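Local coordinates for Ras GTPase-activating-like protein IQGAP2 (Homo sapiens, PDB 5CJP), which probably binds GTP-loaded Rho-family GTPases through an all-helical domain related to the Ras GTPase activators, acting as a scaffold rather than speeding GTP hydrolysis, at residues T70-E75 with A206-N211; T92-V97 with Y234-N239; L127-N132 with R181-K186. All coordinates share one frame; numbering follows the deposited sequence.

Contact 1. Residues T70-E75 with A206-N211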
loop_
_atom_site.group_PDB
_atom_site.type_symbol
_atom_site.label_atom_id
_atom_site.label_comp_id
_atom_site.label_asym_id
_atom_site.label_seq_id
_atom_site.Cartn_x
_atom_site.Cartn_y
_atom_site.Cartn_z
ATOM N N THR E 70 24.043 23.130 -9.982
ATOM C CA THR E 70 25.323 22.706 -10.516
ATOM C C THR E 70 25.189 21.833 -11.760
ATOM O O THR E 70 26.027 21.903 -12.657
ATOM C CB THR E 70 26.129 21.953 -9.470
ATOM O OG1 THR E 70 25.659 20.607 -9.405
ATOM C CG2 THR E 70 25.959 22.601 -8.111
ATOM N N ALA E 71 24.141 21.020 -11.814
ATOM C CA ALA E 71 23.921 20.154 -12.968
ATOM C C ALA E 71 23.524 20.990 -14.178
ATOM O O ALA E 71 23.950 20.712 -15.298
ATOM C CB ALA E 71 22.832 19.104 -12.663
ATOM N N LEU E 72 22.691 22.004 -13.963
ATOM C CA LEU E 72 22.290 22.859 -15.074
ATOM C C LEU E 72 23.503 23.645 -15.573
ATOM O O LEU E 72 23.689 23.793 -16.779
ATOM C CB LEU E 72 21.165 23.821 -14.655
ATOM C CG LEU E 72 20.597 24.831 -15.676
ATOM C CD1 LEU E 72 20.255 24.176 -17.011
ATOM C CD2 LEU E 72 19.373 25.469 -15.068
ATOM N N GLU E 73 24.336 24.145 -14.664
ATOM C CA GLU E 73 25.519 24.890 -15.104
ATOM C C GLU E 73 26.504 23.917 -15.732
ATOM O O GLU E 73 27.221 24.256 -16.668
ATOM C CB GLU E 73 26.173 25.624 -13.934
ATOM C CG GLU E 73 25.260 26.641 -13.280
ATOM C CD GLU E 73 25.838 27.202 -12.008
ATOM O OE1 GLU E 73 26.426 26.427 -11.222
ATOM O OE2 GLU E 73 25.691 28.419 -11.786
ATOM N N GLU E 74 26.526 22.697 -15.214
ATOM C CA GLU E 74 27.405 21.662 -15.736
ATOM C C GLU E 74 27.028 21.476 -17.203
ATOM O O GLU E 74 27.880 21.473 -18.089
ATOM C CB GLU E 74 27.180 20.355 -14.977
ATOM C CG GLU E 74 28.233 19.301 -15.218
ATOM C CD GLU E 74 29.494 19.555 -14.421
ATOM O OE1 GLU E 74 30.591 19.493 -15.014
ATOM O OE2 GLU E 74 29.388 19.807 -13.202
ATOM N N GLU E 75 25.733 21.332 -17.441
ATOM C CA GLU E 75 25.182 21.134 -18.776
ATOM C C GLU E 75 25.529 22.273 -19.731
ATOM O O GLU E 75 26.001 22.048 -20.852
ATOM C CB GLU E 75 23.664 21.012 -18.672
ATOM C CG GLU E 75 22.917 20.853 -19.987
ATOM C CD GLU E 75 23.018 19.450 -20.553
ATOM O OE1 GLU E 75 23.426 18.552 -19.795
ATOM O OE2 GLU E 75 22.678 19.242 -21.744
ATOM N N ALA E 206 14.944 29.020 -12.977
ATOM C CA ALA E 206 14.793 29.880 -14.142
ATOM C C ALA E 206 15.853 30.964 -13.994
ATOM O O ALA E 206 16.509 31.349 -14.961
ATOM C CB ALA E 206 13.408 30.504 -14.175
ATOM N N LYS E 207 16.027 31.451 -12.769
ATOM C CA LYS E 207 17.037 32.465 -12.495
ATOM C C LYS E 207 18.426 31.909 -12.795
ATOM O O LYS E 207 19.193 32.511 -13.534
ATOM C CB LYS E 207 16.964 32.907 -11.039
ATOM C CG LYS E 207 18.098 33.819 -10.625
ATOM C CD LYS E 207 17.873 34.299 -9.213
ATOM C CE LYS E 207 19.126 34.879 -8.628
ATOM N NZ LYS E 207 18.831 35.354 -7.271
ATOM N N VAL E 208 18.748 30.758 -12.215
ATOM C CA VAL E 208 20.035 30.115 -12.460
ATOM C C VAL E 208 20.241 29.929 -13.952
ATOM O O VAL E 208 21.299 30.242 -14.487
ATOM C CB VAL E 208 20.104 28.722 -11.829
ATOM C CG1 VAL E 208 21.229 27.914 -12.487
ATOM C CG2 VAL E 208 20.325 28.844 -10.334
ATOM N N LEU E 209 19.224 29.390 -14.610
ATOM C CA LEU E 209 19.277 29.150 -16.036
ATOM C C LEU E 209 19.646 30.422 -16.791
ATOM O O LEU E 209 20.617 30.440 -17.545
ATOM C CB LEU E 209 17.926 28.614 -16.518
ATOM C CG LEU E 209 17.666 28.564 -18.023
ATOM C CD1 LEU E 209 18.805 27.870 -18.704
ATOM C CD2 LEU E 209 16.352 27.848 -18.303
ATOM N N LYS E 210 18.866 31.478 -16.595
ATOM C CA LYS E 210 19.118 32.748 -17.263
ATOM C C LYS E 210 20.505 33.325 -16.985
ATOM O O LYS E 210 21.242 33.638 -17.910
ATOM C CB LYS E 210 18.040 33.767 -16.863
ATOM C CG LYS E 210 18.318 35.200 -17.294
ATOM C CD LYS E 210 17.027 35.945 -17.589
ATOM C CE LYS E 210 16.989 37.318 -16.944
ATOM N NZ LYS E 210 16.737 37.207 -15.481
ATOM N N ASN E 211 20.858 33.461 -15.712
ATOM C CA ASN E 211 22.147 34.029 -15.341
ATOM C C ASN E 211 23.316 33.191 -15.802
ATOM O O ASN E 211 24.442 33.670 -15.856
ATOM C CB ASN E 211 22.237 34.219 -13.827
ATOM C CG ASN E 211 21.128 35.107 -13.285
ATOM O OD1 ASN E 211 20.501 35.866 -14.033
ATOM N ND2 ASN E 211 20.885 35.024 -11.978
#

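Contact 2. Residues T92-V97 with Y234-N239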
loop_
_atom_site.group_PDB
_atom_site.type_symbol
_atom_site.label_atom_id
_atom_site.label_comp_id
_atom_site.label_asym_id
_atom_site.label_seq_id
_atom_site.Cartn_x
_atom_site.Cartn_y
_atom_site.Cartn_z
ATOM N N THR E 92 18.359 16.574 -19.309
ATOM C CA THR E 92 17.529 15.821 -18.383
ATOM C C THR E 92 17.330 16.506 -17.043
ATOM O O THR E 92 16.356 16.235 -16.347
ATOM C CB THR E 92 18.038 14.357 -18.241
ATOM O OG1 THR E 92 18.132 13.996 -16.863
ATOM C CG2 THR E 92 19.349 14.184 -18.925
ATOM N N VAL E 93 18.217 17.429 -16.701
ATOM C CA VAL E 93 18.072 18.156 -15.448
ATOM C C VAL E 93 16.838 19.038 -15.530
ATOM O O VAL E 93 16.157 19.245 -14.546
ATOM C CB VAL E 93 19.255 19.099 -15.170
ATOM C CG1 VAL E 93 19.106 19.724 -13.791
ATOM C CG2 VAL E 93 20.547 18.345 -15.283
ATOM N N ILE E 94 16.571 19.572 -16.712
ATOM C CA ILE E 94 15.409 20.424 -16.884
ATOM C C ILE E 94 14.138 19.583 -16.835
ATOM O O ILE E 94 13.107 20.012 -16.317
ATOM C CB ILE E 94 15.512 21.191 -18.198
ATOM C CG1 ILE E 94 16.608 22.262 -18.059
ATOM C CG2 ILE E 94 14.169 21.824 -18.562
ATOM C CD1 ILE E 94 16.292 23.246 -17.028
ATOM N N LYS E 95 14.222 18.365 -17.344
ATOM C CA LYS E 95 13.083 17.451 -17.348
ATOM C C LYS E 95 12.700 17.130 -15.907
ATOM O O LYS E 95 11.520 17.072 -15.552
ATOM C CB LYS E 95 13.464 16.160 -18.078
ATOM C CG LYS E 95 12.299 15.311 -18.531
ATOM C CD LYS E 95 12.790 14.114 -19.314
ATOM C CE LYS E 95 13.676 14.546 -20.493
ATOM N NZ LYS E 95 14.487 13.421 -21.116
ATOM N N MET E 96 13.707 16.939 -15.068
ATOM C CA MET E 96 13.468 16.607 -13.674
ATOM C C MET E 96 12.999 17.834 -12.910
ATOM O O MET E 96 12.105 17.754 -12.057
ATOM C CB MET E 96 14.741 16.047 -13.052
ATOM C CG MET E 96 14.575 15.596 -11.616
ATOM S SD MET E 96 15.918 14.491 -11.164
ATOM C CE MET E 96 16.371 15.230 -9.724
ATOM N N VAL E 97 13.602 18.975 -13.224
ATOM C CA VAL E 97 13.233 20.214 -12.570
ATOM C C VAL E 97 11.768 20.476 -12.807
ATOM O O VAL E 97 11.055 20.861 -11.887
ATOM C CB VAL E 97 14.048 21.408 -13.109
ATOM C CG1 VAL E 97 13.338 22.732 -12.773
ATOM C CG2 VAL E 97 15.436 21.382 -12.498
ATOM N N TYR E 234 6.873 28.339 -19.481
ATOM C CA TYR E 234 5.671 28.159 -20.263
ATOM C C TYR E 234 5.538 26.892 -21.096
ATOM O O TYR E 234 4.712 26.039 -20.793
ATOM C CB TYR E 234 5.414 29.374 -21.174
ATOM C CG TYR E 234 4.016 29.319 -21.718
ATOM C CD1 TYR E 234 2.927 29.473 -20.870
ATOM C CD2 TYR E 234 3.774 28.897 -23.021
ATOM C CE1 TYR E 234 1.622 29.181 -21.295
ATOM C CE2 TYR E 234 2.477 28.601 -23.453
ATOM C CZ TYR E 234 1.413 28.738 -22.580
ATOM O OH TYR E 234 0.151 28.365 -22.971
ATOM N N TYR E 235 6.322 26.772 -22.158
ATOM C CA TYR E 235 6.207 25.612 -23.038
ATOM C C TYR E 235 6.441 24.287 -22.336
ATOM O O TYR E 235 5.803 23.292 -22.634
ATOM C CB TYR E 235 7.187 25.728 -24.211
ATOM C CG TYR E 235 6.991 24.664 -25.266
ATOM C CD1 TYR E 235 5.925 24.731 -26.156
ATOM C CD2 TYR E 235 7.850 23.571 -25.350
ATOM C CE1 TYR E 235 5.714 23.749 -27.098
ATOM C CE2 TYR E 235 7.655 22.572 -26.291
ATOM C CZ TYR E 235 6.583 22.664 -27.167
ATOM O OH TYR E 235 6.373 21.674 -28.109
ATOM N N ARG E 236 7.366 24.281 -21.391
ATOM C CA ARG E 236 7.702 23.073 -20.677
ATOM C C ARG E 236 6.880 22.828 -19.406
ATOM O O ARG E 236 6.357 21.725 -19.206
ATOM C CB ARG E 236 9.204 23.097 -20.367
ATOM C CG ARG E 236 10.024 22.088 -21.172
ATOM C CD ARG E 236 9.676 20.685 -20.652
ATOM N NE ARG E 236 10.638 19.619 -20.950
ATOM C CZ ARG E 236 11.950 19.780 -21.078
ATOM N NH1 ARG E 236 12.508 20.978 -20.964
ATOM N NH2 ARG E 236 12.714 18.718 -21.271
ATOM N N TYR E 237 6.728 23.851 -18.568
ATOM C CA TYR E 237 6.010 23.694 -17.310
ATOM C C TYR E 237 4.486 23.672 -17.328
ATOM O O TYR E 237 3.876 22.696 -16.904
ATOM C CB TYR E 237 6.484 24.761 -16.319
ATOM C CG TYR E 237 5.816 24.700 -14.960
ATOM C CD1 TYR E 237 5.808 23.510 -14.211
ATOM C CD2 TYR E 237 5.221 25.841 -14.403
ATOM C CE1 TYR E 237 5.228 23.462 -12.945
ATOM C CE2 TYR E 237 4.636 25.805 -13.129
ATOM C CZ TYR E 237 4.643 24.614 -12.406
ATOM O OH TYR E 237 4.062 24.568 -11.145
ATOM N N MET E 238 3.856 24.734 -17.813
ATOM C CA MET E 238 2.396 24.774 -17.792
ATOM C C MET E 238 1.616 24.533 -19.075
ATOM O O MET E 238 0.478 24.085 -19.013
ATOM C CB MET E 238 1.936 26.083 -17.177
ATOM C CG MET E 238 2.297 27.309 -17.963
ATOM S SD MET E 238 1.866 28.707 -16.936
ATOM C CE MET E 238 3.537 29.406 -16.573
ATOM N N ASN E 239 2.203 24.818 -20.233
ATOM C CA ASN E 239 1.482 24.614 -21.482
ATOM C C ASN E 239 0.970 23.167 -21.597
ATOM O O ASN E 239 -0.118 22.912 -22.128
ATOM C CB ASN E 239 2.371 24.990 -22.670
ATOM C CG ASN E 239 1.568 25.333 -23.908
ATOM O OD1 ASN E 239 0.546 26.017 -23.829
ATOM N ND2 ASN E 239 2.032 24.875 -25.059
#

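Contact 3. Residues L127-N132 with R181-K186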
loop_
_atom_site.group_PDB
_atom_site.type_symbol
_atom_site.label_atom_id
_atom_site.label_comp_id
_atom_site.label_asym_id
_atom_site.label_seq_id
_atom_site.Cartn_x
_atom_site.Cartn_y
_atom_site.Cartn_z
ATOM N N LEU E 127 -18.742 25.134 -27.573
ATOM C CA LEU E 127 -17.487 25.670 -28.080
ATOM C C LEU E 127 -16.803 24.671 -28.996
ATOM O O LEU E 127 -16.585 23.515 -28.629
ATOM C CB LEU E 127 -16.568 26.021 -26.920
ATOM C CG LEU E 127 -15.215 26.624 -27.292
ATOM C CD1 LEU E 127 -15.378 27.966 -28.019
ATOM C CD2 LEU E 127 -14.438 26.794 -26.026
ATOM N N ILE E 128 -16.479 25.127 -30.201
ATOM C CA ILE E 128 -15.834 24.303 -31.214
ATOM C C ILE E 128 -14.903 25.183 -32.018
ATOM O O ILE E 128 -15.240 25.622 -33.119
ATOM C CB ILE E 128 -16.853 23.712 -32.190
ATOM C CG1 ILE E 128 -17.834 22.814 -31.444
ATOM C CG2 ILE E 128 -16.164 22.900 -33.250
ATOM C CD1 ILE E 128 -18.998 22.484 -32.287
ATOM N N ILE E 129 -13.729 25.452 -31.464
ATOM C CA ILE E 129 -12.745 26.266 -32.152
ATOM C C ILE E 129 -12.002 25.385 -33.165
ATOM O O ILE E 129 -11.698 24.215 -32.889
ATOM C CB ILE E 129 -11.731 26.872 -31.151
ATOM C CG1 ILE E 129 -12.464 27.727 -30.124
ATOM C CG2 ILE E 129 -10.707 27.722 -31.883
ATOM C CD1 ILE E 129 -11.619 28.091 -28.927
ATOM N N ASN E 130 -11.736 25.938 -34.341
ATOM C CA ASN E 130 -11.011 25.215 -35.387
ATOM C C ASN E 130 -10.397 26.207 -36.365
ATOM O O ASN E 130 -11.073 26.739 -37.249
ATOM C CB ASN E 130 -11.928 24.266 -36.152
ATOM C CG ASN E 130 -11.155 23.163 -36.875
ATOM O OD1 ASN E 130 -10.172 23.418 -37.567
ATOM N ND2 ASN E 130 -11.608 21.930 -36.712
ATOM N N THR E 131 -9.106 26.446 -36.196
ATOM C CA THR E 131 -8.380 27.388 -37.028
ATOM C C THR E 131 -7.933 26.814 -38.369
ATOM O O THR E 131 -7.086 27.397 -39.045
ATOM C CB THR E 131 -7.149 27.898 -36.269
ATOM O OG1 THR E 131 -6.400 26.783 -35.761
ATOM C CG2 THR E 131 -7.585 28.759 -35.105
ATOM N N ASN E 132 -8.509 25.680 -38.755
ATOM C CA ASN E 132 -8.132 25.037 -40.006
ATOM C C ASN E 132 -9.234 25.087 -41.055
ATOM O O ASN E 132 -10.194 24.317 -41.010
ATOM C CB ASN E 132 -7.730 23.581 -39.747
ATOM C CG ASN E 132 -7.148 22.899 -40.979
ATOM O OD1 ASN E 132 -7.016 23.508 -42.042
ATOM N ND2 ASN E 132 -6.798 21.628 -40.838
ATOM N N ARG E 181 -9.723 33.826 -28.998
ATOM C CA ARG E 181 -9.122 34.979 -28.345
ATOM C C ARG E 181 -9.733 35.238 -26.978
ATOM O O ARG E 181 -9.064 35.714 -26.064
ATOM C CB ARG E 181 -9.284 36.225 -29.210
ATOM C CG ARG E 181 -8.417 37.390 -28.753
ATOM C CD ARG E 181 -9.237 38.652 -28.675
ATOM N NE ARG E 181 -10.270 38.537 -27.646
ATOM C CZ ARG E 181 -11.496 39.036 -27.758
ATOM N NH1 ARG E 181 -11.857 39.685 -28.855
ATOM N NH2 ARG E 181 -12.364 38.891 -26.764
ATOM N N ARG E 182 -11.008 34.911 -26.849
ATOM C CA ARG E 182 -11.745 35.103 -25.612
ATOM C C ARG E 182 -11.335 34.109 -24.525
ATOM O O ARG E 182 -11.118 34.496 -23.378
ATOM C CB ARG E 182 -13.229 34.956 -25.900
ATOM C CG ARG E 182 -14.081 36.034 -25.309
ATOM C CD ARG E 182 -15.518 35.589 -25.348
ATOM N NE ARG E 182 -15.685 34.379 -24.546
ATOM C CZ ARG E 182 -16.004 33.187 -25.038
ATOM N NH1 ARG E 182 -16.194 33.024 -26.346
ATOM N NH2 ARG E 182 -16.147 32.158 -24.216
ATOM N N VAL E 183 -11.259 32.825 -24.878
ATOM C CA VAL E 183 -10.861 31.804 -23.910
ATOM C C VAL E 183 -9.391 31.945 -23.572
ATOM O O VAL E 183 -8.988 31.756 -22.436
ATOM C CB VAL E 183 -11.098 30.385 -24.432
ATOM C CG1 VAL E 183 -12.326 29.810 -23.784
ATOM C CG2 VAL E 183 -11.281 30.390 -25.920
ATOM N N THR E 184 -8.591 32.299 -24.567
ATOM C CA THR E 184 -7.166 32.467 -24.361
ATOM C C THR E 184 -6.876 33.554 -23.349
ATOM O O THR E 184 -6.032 33.376 -22.471
ATOM C CB THR E 184 -6.452 32.833 -25.671
ATOM O OG1 THR E 184 -6.645 31.787 -26.622
ATOM C CG2 THR E 184 -4.968 33.031 -25.443
ATOM N N ASP E 185 -7.569 34.684 -23.474
ATOM C CA ASP E 185 -7.349 35.804 -22.566
ATOM C C ASP E 185 -7.674 35.382 -21.137
ATOM O O ASP E 185 -7.013 35.816 -20.190
ATOM C CB ASP E 185 -8.192 37.024 -22.969
ATOM C CG ASP E 185 -7.569 38.346 -22.509
ATOM O OD1 ASP E 185 -8.324 39.265 -22.136
ATOM O OD2 ASP E 185 -6.320 38.475 -22.530
ATOM N N LYS E 186 -8.689 34.535 -20.975
ATOM C CA LYS E 186 -9.038 34.048 -19.648
ATOM C C LYS E 186 -7.858 33.245 -19.094
ATOM O O LYS E 186 -7.425 33.475 -17.970
ATOM C CB LYS E 186 -10.298 33.182 -19.700
ATOM C CG LYS E 186 -11.573 33.982 -19.933
ATOM C CD LYS E 186 -12.830 33.180 -19.662
ATOM C CE LYS E 186 -14.052 34.094 -19.725
ATOM N NZ LYS E 186 -15.347 33.398 -19.441
#

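Contact 1. Residues T70-E75 with A206-N211
Where Leu72 and Glu73 meet Val208 and Leu209, no flat group offers a face or an edge to its partner. The one planar group near the seam is the carboxylate of Glu73, and that residue makes its contact through the aliphatic stem instead: its CG lies 4.3 Å from CG1 of Val208, at the outer margin of the contact. Leu72 carries most of the contact. With CG anti to the backbone N (chi1 179°), its side chain is carried across the gap, and the CD2 branch does the touching. That methyl rests low on the opposite helix, 3.8 Å from CB of Leu209 and equally near the CA of Leu209, so it presses on the root of the side chain and not on its end. The same methyl also meets CG1 of Val208 at 4.0 Å; this branch of the valine is the one anti to its backbone N. The two leucine side chains run across one another at a slant. Underneath, helices 58-79 and 200-216 run nearly parallel, 25° apart in these short segments, with axes 9.9 Å from each other and Leu72 facing Leu209. This is helix-to-helix packing in the all-helical domain related to Ras GTPase activators. Leu209 also leans on Ile228 and Leu232 of helix 222-243, while Leu72 reaches Ile205 one turn earlier. Lys207 points its amine to another side, into a salt bridge with Glu316. No hydrogen bond or ion pair links the two segments, so the contact rests on methyl and methylene packing, and its fit depends on shape rather than on charge or hydrogen bonding: a branched leucine end fitted beside a valine and against a helix backbone.

Contact 2. Residues T92-V97 with Y234-N239
Arg236 reaches out from helix 222-243 and lays its guanidinium against the side of helix 92-102, where Ile94 and Lys95 receive it. The touching is by van der Waals packing. One face of the guanidinium is covered by the backbone of Lys95, whose CA is 4.1 Å from NH2, with the CB of the same residue almost as near. Ile94 comes in obliquely: its CG2 methyl is 3.9 Å from CZ and lies beside NH1, at a modelled separation too short to be trusted at this resolution. That methyl is anti to the backbone N (chi1 to CG1 is -72°), which aims CG2 at the arginine while the CD1 end of Ile94 leads away. The arginine chain folds at its second torsion (-70°) before running out to the neighbouring helix. Shortened to an alanine, this position would probably leave the CG2 methyl of Ile94 and the flank of Lys95 without their cover on this side. In sequence, Tyr234-Tyr235-Arg236 stands where the Ras GTPase activators carry the Phe-Leu-Arg of their FLR signature, whose arginine steadies the finger loop; a related placing is plausible here, with the side chain about 10 Å from a bound GTP. The chain of another protein packs on Arg236 and stacks a ring on Tyr235. Of charge, there is a like pair: Lys95 NZ stands 5.6 Å from Arg236 NH2, and a weak hydrogen bond ties the lysine to Asn90. No hydrogen bond crosses between the segments. Within 234-239 the helix widens into a pi-type turn, with Asn239 N bonded to Tyr234 O at 2.8 Å, and just beyond the contact Arg102 NH2 reaches Tyr237 O.

Contact 3. Residues L127-N132 with R181-K186
Leu127 and Ile129 make an apolar contact with Val183, packing the loop between helices 111-123 and 133-139 onto the long helix 167-193 of the all-helical, Ras-GAP-related domain. The loop is extended here, so residues two apart turn the same way: Leu127 and Ile129 both face the helix, whereas Ile128 between them is exposed. Val183 receives one of them on each of its methyls. Its CG2 meets CD1 of Ile129 tip to tip at 3.8 Å, and its CG1 lies more loosely against CD2 of Leu127, 4.3 Å away. Ile129 gets there with CG1 anti to its own carbonyl carbon (chi1 -59°) and the chain stretched on to CD1. Ile121 of helix 111-123 backs both Leu127 and Val183, and Asn130 N bonds to Ser176 OG on the helix that carries Val183. No polar bond joins the two segments themselves. Past the packed residues the loop closes into an Asx turn ahead of helix 133-139: the N-cap residue Asn132 gives its backbone N-H to OD1 of Asn130 at 3.0 Å, in the carbonyl plane and on a lone pair.

In the fold
From the N terminus, helix 58-79 supplies the first half of contact 1 and helix 92-102 the first half of contact 2, before either has met its partner. The chain then runs into 127-132, and contact 3 is the first to close, when helix 167-193 arrives. Helix 200-216 next completes contact 1, and helix 222-243 completes contact 2, so those two loops cross, and both enclose contact 3. Contacts 1 and 2 also touch: Ala71 CB packs 3.6 Å from Val93 CG2, joining helices 58-79 and 92-102 directly. Contact 3 stands apart, its centre about 36 Å from that of contact 1, though its nearest atoms come within about 7 Å of contact 2, without touching.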